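Local coordinates for protein ULam111 (Flavobacterium sp., PDB 5WUT) that probably hydrolyses the beta-1,3-glucosidic bonds of laminarin, as a laminarinase of glycoside hydrolase family 16 with a beta-jelly-roll fold, at residues Y82-A87 with A164-K169; W98-M103 with I121-G126. All coordinates share one frame; numbering follows the deposited sequence.

Contact 1 of 2, residues Y82-A87 with A164-K169; sequences YGYIEA and AIDWTK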
ATOM      1  N   TYR A  82       4.234  21.549  -7.656  1.00 10.91           N
ATOM      2  CA  TYR A  82       3.152  20.923  -6.890  1.00  9.99           C
ATOM      3  C   TYR A  82       2.214  20.123  -7.781  1.00 10.83           C
ATOM      4  O   TYR A  82       2.162  20.308  -8.999  1.00 11.16           O
ATOM      5  CB  TYR A  82       2.327  21.957  -6.082  1.00 10.77           C
ATOM      6  CG  TYR A  82       3.148  22.914  -5.243  1.00 11.25           C
ATOM      7  CD1 TYR A  82       4.260  22.485  -4.534  1.00  9.51           C
ATOM      8  CD2 TYR A  82       2.802  24.257  -5.155  1.00 12.09           C
ATOM      9  CE1 TYR A  82       5.022  23.364  -3.791  1.00 10.44           C
ATOM     10  CE2 TYR A  82       3.551  25.147  -4.407  1.00 12.96           C
ATOM     11  CZ  TYR A  82       4.652  24.703  -3.720  1.00 10.79           C
ATOM     12  OH  TYR A  82       5.391  25.596  -2.981  1.00 13.44           O
ATOM     13  N   GLY A  83       1.469  19.223  -7.154  1.00  9.94           N
ATOM     14  CA  GLY A  83       0.457  18.468  -7.861  1.00 11.69           C
ATOM     15  C   GLY A  83       0.369  17.031  -7.404  1.00 11.62           C
ATOM     16  O   GLY A  83       1.153  16.578  -6.574  1.00  9.90           O
ATOM     17  N   TYR A  84      -0.612  16.322  -7.934  1.00  9.62           N
ATOM     18  CA  TYR A  84      -0.661  14.881  -7.787  1.00  9.78           C
ATOM     19  C   TYR A  84      -0.090  14.323  -9.076  1.00  9.42           C
ATOM     20  O   TYR A  84      -0.646  14.536 -10.151  1.00 10.37           O
ATOM     21  CB  TYR A  84      -2.083  14.364  -7.532  1.00  9.75           C
ATOM     22  CG  TYR A  84      -2.081  12.913  -7.063  1.00  8.12           C
ATOM     23  CD1 TYR A  84      -2.104  11.861  -7.974  1.00 10.11           C
ATOM     24  CD2 TYR A  84      -2.040  12.605  -5.700  1.00  9.73           C
ATOM     25  CE1 TYR A  84      -2.084  10.529  -7.534  1.00  8.70           C
ATOM     26  CE2 TYR A  84      -2.038  11.290  -5.254  1.00 10.29           C
ATOM     27  CZ  TYR A  84      -2.054  10.261  -6.175  1.00 10.92           C
ATOM     28  OH  TYR A  84      -2.030   8.961  -5.712  1.00 13.31           O
ATOM     29  N   ILE A  85       1.030  13.625  -8.963  1.00  6.10           N
ATOM     30  CA  ILE A  85       1.772  13.174 -10.135  1.00  8.21           C
ATOM     31  C   ILE A  85       1.818  11.646 -10.092  1.00 10.72           C
ATOM     32  O   ILE A  85       2.229  11.072  -9.095  1.00 10.79           O
ATOM     33  CB  ILE A  85       3.175  13.788 -10.164  1.00  9.82           C
ATOM     34  CG1 ILE A  85       3.093  15.303 -10.397  1.00 12.12           C
ATOM     35  CG2 ILE A  85       4.039  13.108 -11.215  1.00 11.62           C
ATOM     36  CD1 ILE A  85       4.362  16.034 -10.091  1.00 10.68           C
ATOM     37  N   GLU A  86       1.356  10.994 -11.153  1.00  8.69           N
ATOM     38  CA  GLU A  86       1.194   9.528 -11.150  1.00  8.12           C
ATOM     39  C   GLU A  86       1.756   8.879 -12.400  1.00 10.20           C
ATOM     40  O   GLU A  86       1.502   9.358 -13.511  1.00 11.00           O
ATOM     41  CB  GLU A  86      -0.300   9.181 -11.016  1.00 10.28           C
ATOM     42  CG  GLU A  86      -0.639   7.687 -11.032  1.00 11.27           C
ATOM     43  CD  GLU A  86      -2.156   7.473 -11.023  1.00 15.90           C
ATOM     44  OE1 GLU A  86      -2.779   7.559  -9.940  1.00 16.16           O
ATOM     45  OE2 GLU A  86      -2.734   7.259 -12.111  1.00 18.78           O
ATOM     46  N   ALA A  87       2.512   7.793 -12.220  1.00  9.06           N
ATOM     47  CA  ALA A  87       2.996   6.996 -13.337  1.00  8.26           C
ATOM     48  C   ALA A  87       2.490   5.575 -13.212  1.00 11.12           C
ATOM     49  O   ALA A  87       2.317   5.062 -12.110  1.00 10.70           O
ATOM     50  CB  ALA A  87       4.531   7.000 -13.404  1.00 10.40           C
ATOM     51  N   ALA A 164       3.071   7.255  -7.309  1.00  8.09           N
ATOM     52  CA  ALA A 164       2.611   8.635  -7.324  1.00  8.85           C
ATOM     53  C   ALA A 164       3.108   9.455  -6.146  1.00  8.89           C
ATOM     54  O   ALA A 164       3.538   8.910  -5.130  1.00  8.86           O
ATOM     55  CB  ALA A 164       1.082   8.673  -7.366  1.00  9.70           C
ATOM     56  N   ILE A 165       3.045  10.777  -6.299  1.00  8.32           N
ATOM     57  CA  ILE A 165       3.252  11.694  -5.185  1.00  8.30           C
ATOM     58  C   ILE A 165       2.116  12.701  -5.125  1.00  8.89           C
ATOM     59  O   ILE A 165       1.524  13.039  -6.148  1.00  9.27           O
ATOM     60  CB  ILE A 165       4.586  12.468  -5.273  1.00  6.65           C
ATOM     61  CG1 ILE A 165       4.715  13.203  -6.612  1.00  9.15           C
ATOM     62  CG2 ILE A 165       5.751  11.520  -5.078  1.00 10.03           C
ATOM     63  CD1 ILE A 165       5.916  14.148  -6.674  1.00  9.67           C
ATOM     64  N   ASP A 166       1.802  13.156  -3.919  1.00  8.52           N
ATOM     65  CA  ASP A 166       0.984  14.352  -3.754  1.00  8.95           C
ATOM     66  C   ASP A 166       1.901  15.380  -3.137  1.00  9.71           C
ATOM     67  O   ASP A 166       2.363  15.230  -2.005  1.00 10.83           O
ATOM     68  CB  ASP A 166      -0.253  14.100  -2.896  1.00 10.28           C
ATOM     69  CG  ASP A 166      -1.270  15.243  -3.002  1.00 12.96           C
ATOM     70  OD1 ASP A 166      -1.221  15.994  -3.995  1.00 17.46           O
ATOM     71  OD2 ASP A 166      -2.137  15.361  -2.124  1.00 20.11           O
ATOM     72  N   TRP A 167       2.181  16.419  -3.907  1.00 10.54           N
ATOM     73  CA  TRP A 167       3.218  17.384  -3.601  1.00  9.39           C
ATOM     74  C   TRP A 167       2.585  18.741  -3.373  1.00  9.59           C
ATOM     75  O   TRP A 167       1.915  19.283  -4.260  1.00 11.56           O
ATOM     76  CB  TRP A 167       4.210  17.410  -4.770  1.00  7.87           C
ATOM     77  CG  TRP A 167       5.236  18.512  -4.813  1.00  9.40           C
ATOM     78  CD1 TRP A 167       5.698  19.292  -3.781  1.00  9.65           C
ATOM     79  CD2 TRP A 167       5.936  18.938  -5.978  1.00 10.33           C
ATOM     80  NE1 TRP A 167       6.639  20.185  -4.244  1.00 11.34           N
ATOM     81  CE2 TRP A 167       6.804  19.986  -5.592  1.00  9.31           C
ATOM     82  CE3 TRP A 167       5.904  18.540  -7.321  1.00 10.99           C
ATOM     83  CZ2 TRP A 167       7.628  20.642  -6.500  1.00  9.79           C
ATOM     84  CZ3 TRP A 167       6.723  19.190  -8.214  1.00  9.25           C
ATOM     85  CH2 TRP A 167       7.576  20.226  -7.804  1.00 10.57           C
ATOM     86  N   THR A 168       2.760  19.275  -2.166  1.00 10.14           N
ATOM     87  CA  THR A 168       2.275  20.621  -1.845  1.00 10.24           C
ATOM     88  C   THR A 168       3.391  21.447  -1.222  1.00 10.77           C
ATOM     89  O   THR A 168       4.503  20.970  -1.044  1.00 11.25           O
ATOM     90  CB  THR A 168       1.078  20.595  -0.866  1.00 12.85           C
ATOM     91  OG1 THR A 168       1.542  20.173   0.424  1.00 13.99           O
ATOM     92  CG2 THR A 168      -0.005  19.652  -1.345  1.00 14.49           C
ATOM     93  N   LYS A 169       3.092  22.699  -0.902  1.00 13.00           N
ATOM     94  CA  LYS A 169       4.076  23.554  -0.256  1.00 13.49           C
ATOM     95  C   LYS A 169       4.433  23.067   1.142  1.00 12.13           C
ATOM     96  O   LYS A 169       5.447  23.475   1.690  1.00 13.32           O
ATOM     97  CB  LYS A 169       3.558  24.982  -0.177  1.00 13.46           C
ATOM     98  CG  LYS A 169       2.455  25.163   0.832  1.00 14.40           C
ATOM     99  CD  LYS A 169       1.966  26.617   0.848  1.00 18.79           C
ATOM    100  CE  LYS A 169       0.923  26.816   1.942  1.00 18.32           C
ATOM    101  NZ  LYS A 169       0.003  27.946   1.632  1.00 30.76           N
TER
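Y82 carries CG anti to the carbonyl carbon (chi1 -50°) and W167 anti to the backbone N (chi1 169°), and the two rings meet edge-to-face where strand 83-90 of the beta-jelly roll begins beside the end of its antiparallel neighbour, strand 161-167. The Y82 edge points at the five-membered ring of W167, centroids 4.9 Å apart and planes at 82°. Y82 CA also makes a CH-pi contact over that face, 3.9 Å from the same ring's centroid. A further piece of chain holds both polar atoms: Y82 OH by a hydrogen bond with D197 OD1, W167 NE1 by one to Y196 O. G83 pairs with W167, and I85 with I165, each through two backbone bonds. A side chain at G83 would jam against the preceding carbonyl, so glycine suits the site. I85 and I165 face the interior with W167, where branched aliphatic groups fill the space between sheets: I85 CB meets I165 CG1 at 3.9 Å, and I85 CD1 touches the indole edge. On the other face, Y84 crosses D166 at about a right angle, Y84 CD2 3.6 Å from D166 CB. The small A164 sits by the far end of this tyrosine, its CB 3.5 Å from Y84 OH.

Contact 2 of 2, residues W98-M103 with I121-G126; sequences WPAFWM and ILEYVG
W98 NE1 donates to E123 OE1 at 2.8 Å, the oxygen lying close to the indole plane and met nearly along its C-O axis. E123 reaches it by bending at chi2 (-75°), which lays the carboxylate beside A100, whose CB is 3.5 Å from OE1; a methyl here lets the carboxylate lie close alongside the strand. V125 CG1 sits over the five-membered ring of W98 and probably helps to fix the indole's rotation. An alanine in place of W98 would probably leave E123 OE1 without its N-H partner and the carboxylate freer to turn. P99 has no N-H to offer Y124 O, which is buried without a hydrogen-bond partner and meets P99 CD at 3.1 Å. Further along, two donors grip F101 O, I121 N at 3.1 Å and L122 N at 2.9 Å, while F101 N binds L122 O. F101 CE2 packs on I121 CD1, 3.8 Å away. E123 OE2 lies 3.8 Å from W102 CB and close to D120 OD1; farther out, N205 OD1 takes the N-H of W102 NE1. With I121 and L122 both facing F101, this is a classic beta bulge, within the E-I-D-I-L-E sequence that in family 16 laminarinases carries the catalytic acids, E123 probably being the acid/base.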
ATOM      1  N   TRP A  98      18.285  -1.331 -12.381  1.00  8.81           N
ATOM      2  CA  TRP A  98      17.778  -0.234 -11.556  1.00 10.82           C
ATOM      3  C   TRP A  98      16.945   0.761 -12.373  1.00  8.64           C
ATOM      4  O   TRP A  98      17.460   1.797 -12.844  1.00 10.63           O
ATOM      5  CB  TRP A  98      18.932   0.497 -10.850  1.00 11.10           C
ATOM      6  CG  TRP A  98      18.474   1.691 -10.022  1.00 11.88           C
ATOM      7  CD1 TRP A  98      17.200   1.954  -9.579  1.00 13.80           C
ATOM      8  CD2 TRP A  98      19.285   2.775  -9.561  1.00 16.26           C
ATOM      9  NE1 TRP A  98      17.175   3.141  -8.880  1.00 14.49           N
ATOM     10  CE2 TRP A  98      18.446   3.658  -8.846  1.00 16.14           C
ATOM     11  CE3 TRP A  98      20.635   3.086  -9.686  1.00 14.58           C
ATOM     12  CZ2 TRP A  98      18.919   4.839  -8.266  1.00 17.39           C
ATOM     13  CZ3 TRP A  98      21.109   4.254  -9.099  1.00 19.70           C
ATOM     14  CH2 TRP A  98      20.252   5.116  -8.399  1.00 20.69           C
ATOM     15  N   PRO A  99      15.653   0.445 -12.531  1.00  9.78           N
ATOM     16  CA  PRO A  99      14.701   1.354 -13.163  1.00 10.87           C
ATOM     17  C   PRO A  99      14.283   2.472 -12.218  1.00  8.95           C
ATOM     18  O   PRO A  99      14.219   2.269 -10.997  1.00  9.66           O
ATOM     19  CB  PRO A  99      13.523   0.444 -13.480  1.00  9.89           C
ATOM     20  CG  PRO A  99      13.522  -0.532 -12.348  1.00  8.47           C
ATOM     21  CD  PRO A  99      15.007  -0.823 -12.151  1.00  9.49           C
ATOM     22  N   ALA A 100      13.999   3.642 -12.779  1.00  7.32           N
ATOM     23  CA  ALA A 100      13.581   4.763 -11.951  1.00  8.22           C
ATOM     24  C   ALA A 100      12.683   5.738 -12.694  1.00 10.06           C
ATOM     25  O   ALA A 100      12.850   5.977 -13.885  1.00 10.06           O
ATOM     26  CB  ALA A 100      14.795   5.493 -11.416  1.00  9.90           C
ATOM     27  N   PHE A 101      11.728   6.302 -11.965  1.00  8.17           N
ATOM     28  CA  PHE A 101      10.955   7.464 -12.404  1.00  8.55           C
ATOM     29  C   PHE A 101      11.054   8.481 -11.280  1.00  9.07           C
ATOM     30  O   PHE A 101      10.723   8.178 -10.131  1.00  8.90           O
ATOM     31  CB  PHE A 101       9.489   7.088 -12.705  1.00  9.90           C
ATOM     32  CG  PHE A 101       8.555   8.275 -12.780  1.00  8.81           C
ATOM     33  CD1 PHE A 101       8.755   9.265 -13.727  1.00 10.76           C
ATOM     34  CD2 PHE A 101       7.483   8.401 -11.900  1.00  9.45           C
ATOM     35  CE1 PHE A 101       7.903  10.365 -13.803  1.00 12.05           C
ATOM     36  CE2 PHE A 101       6.630   9.507 -11.971  1.00  8.91           C
ATOM     37  CZ  PHE A 101       6.845  10.481 -12.931  1.00 10.26           C
ATOM     38  N   TRP A 102      11.534   9.675 -11.590  1.00  7.86           N
ATOM     39  CA  TRP A 102      11.918  10.605 -10.539  1.00  8.52           C
ATOM     40  C   TRP A 102      11.936  12.033 -11.051  1.00  8.34           C
ATOM     41  O   TRP A 102      11.593  12.272 -12.213  1.00  8.66           O
ATOM     42  CB  TRP A 102      13.286  10.184  -9.952  1.00  6.88           C
ATOM     43  CG  TRP A 102      14.421   9.969 -10.941  1.00  9.03           C
ATOM     44  CD1 TRP A 102      14.483   9.043 -11.940  1.00  8.06           C
ATOM     45  CD2 TRP A 102      15.677  10.658 -10.948  1.00  8.41           C
ATOM     46  NE1 TRP A 102      15.707   9.131 -12.598  1.00  8.44           N
ATOM     47  CE2 TRP A 102      16.450  10.118 -12.001  1.00  9.87           C
ATOM     48  CE3 TRP A 102      16.213  11.697 -10.176  1.00  9.88           C
ATOM     49  CZ2 TRP A 102      17.728  10.581 -12.303  1.00 11.31           C
ATOM     50  CZ3 TRP A 102      17.495  12.158 -10.475  1.00 11.27           C
ATOM     51  CH2 TRP A 102      18.235  11.589 -11.533  1.00 10.90           C
ATOM     52  N   MET A 103      12.234  12.988 -10.170  1.00  7.88           N
ATOM     53  CA  MET A 103      12.208  14.408 -10.532  1.00  8.18           C
ATOM     54  C   MET A 103      13.389  15.178  -9.973  1.00  9.06           C
ATOM     55  O   MET A 103      13.895  14.841  -8.909  1.00  8.40           O
ATOM     56  CB  MET A 103      10.902  15.067 -10.048  1.00  8.55           C
ATOM     57  CG  MET A 103       9.667  14.406 -10.603  1.00  8.22           C
ATOM     58  SD  MET A 103       8.143  15.222 -10.120  1.00 13.30           S
ATOM     59  CE  MET A 103       8.124  16.608 -11.252  1.00 16.33           C
ATOM     60  N   ILE A 121      10.339   8.656  -7.096  1.00  7.59           N
ATOM     61  CA  ILE A 121       8.948   8.210  -7.054  1.00  7.39           C
ATOM     62  C   ILE A 121       8.795   6.707  -7.326  1.00 10.00           C
ATOM     63  O   ILE A 121       8.143   5.996  -6.559  1.00 10.10           O
ATOM     64  CB  ILE A 121       8.108   9.017  -8.068  1.00  8.15           C
ATOM     65  CG1 ILE A 121       8.265  10.521  -7.799  1.00  8.47           C
ATOM     66  CG2 ILE A 121       6.641   8.576  -8.006  1.00  9.00           C
ATOM     67  CD1 ILE A 121       7.602  11.418  -8.870  1.00 11.98           C
ATOM     68  N   LEU A 122       9.368   6.236  -8.439  1.00  8.13           N
ATOM     69  CA  LEU A 122       9.493   4.810  -8.713  1.00  9.45           C
ATOM     70  C   LEU A 122      10.966   4.483  -8.569  1.00  9.09           C
ATOM     71  O   LEU A 122      11.783   5.021  -9.301  1.00  9.38           O
ATOM     72  CB  LEU A 122       8.981   4.453 -10.123  1.00 10.75           C
ATOM     73  CG  LEU A 122       9.000   2.991 -10.619  1.00 10.70           C
ATOM     74  CD1 LEU A 122       8.178   2.928 -11.885  1.00 11.88           C
ATOM     75  CD2 LEU A 122      10.387   2.378 -10.880  1.00 12.05           C
ATOM     76  N   GLU A 123      11.307   3.630  -7.608  1.00  8.97           N
ATOM     77  CA  GLU A 123      12.688   3.174  -7.442  1.00 10.30           C
ATOM     78  C   GLU A 123      12.676   1.703  -7.083  1.00 10.74           C
ATOM     79  O   GLU A 123      12.047   1.297  -6.101  1.00 12.29           O
ATOM     80  CB  GLU A 123      13.414   3.939  -6.348  1.00 13.43           C
ATOM     81  CG  GLU A 123      13.446   5.424  -6.528  1.00 12.73           C
ATOM     82  CD  GLU A 123      14.428   5.872  -7.590  1.00 16.45           C
ATOM     83  OE1 GLU A 123      15.334   5.089  -7.963  1.00 15.38           O
ATOM     84  OE2 GLU A 123      14.285   7.027  -8.047  1.00 16.18           O
ATOM     85  N   TYR A 124      13.385   0.905  -7.869  1.00  9.75           N
ATOM     86  CA  TYR A 124      13.436  -0.537  -7.673  1.00 10.82           C
ATOM     87  C   TYR A 124      14.815  -1.008  -8.048  1.00 11.08           C
ATOM     88  O   TYR A 124      15.360  -0.554  -9.050  1.00 10.46           O
ATOM     89  CB  TYR A 124      12.377  -1.226  -8.527  1.00  9.82           C
ATOM     90  CG  TYR A 124      12.407  -2.733  -8.578  1.00 11.20           C
ATOM     91  CD1 TYR A 124      12.959  -3.388  -9.673  1.00 10.71           C
ATOM     92  CD2 TYR A 124      11.826  -3.508  -7.571  1.00 11.53           C
ATOM     93  CE1 TYR A 124      12.962  -4.780  -9.745  1.00 10.68           C
ATOM     94  CE2 TYR A 124      11.819  -4.883  -7.640  1.00 10.19           C
ATOM     95  CZ  TYR A 124      12.392  -5.514  -8.731  1.00 12.29           C
ATOM     96  OH  TYR A 124      12.390  -6.883  -8.803  1.00 12.60           O
ATOM     97  N   VAL A 125      15.406  -1.869  -7.232  1.00  9.86           N
ATOM     98  CA  VAL A 125      16.654  -2.499  -7.645  1.00  8.66           C
ATOM     99  C   VAL A 125      16.402  -3.986  -7.696  1.00 11.75           C
ATOM    100  O   VAL A 125      15.953  -4.585  -6.717  1.00 11.72           O
ATOM    101  CB  VAL A 125      17.842  -2.141  -6.725  1.00 10.71           C
ATOM    102  CG1 VAL A 125      18.209  -0.683  -6.908  1.00 12.28           C
ATOM    103  CG2 VAL A 125      17.534  -2.432  -5.257  1.00 13.95           C
ATOM    104  N   GLY A 126      16.660  -4.581  -8.853  1.00 10.41           N
ATOM    105  CA  GLY A 126      16.340  -5.977  -9.069  1.00 11.56           C
ATOM    106  C   GLY A 126      17.059  -6.937  -8.130  1.00 10.98           C
ATOM    107  O   GLY A 126      16.634  -8.089  -7.967  1.00 13.97           O
TER

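Strands 83-90 and 97-105 follow each other in the chain but belong to opposite walls of the jelly roll, so contact 1 lies in one wall and contact 2 in the other. Contact 2 is buried close to the centre of the chain; contact 1 is partly buried, with K169 exposed at its edge. Their apolar faces meet between the walls: A87 CB touches F101 CE2 at 3.6 Å and I165 CG2 touches I121 CG1 at 3.8 Å. Regular strand pairing and an aromatic pair characterise contact 1, whereas a bulge and a tryptophan-held carboxylate, probably catalytic, mark contact 2.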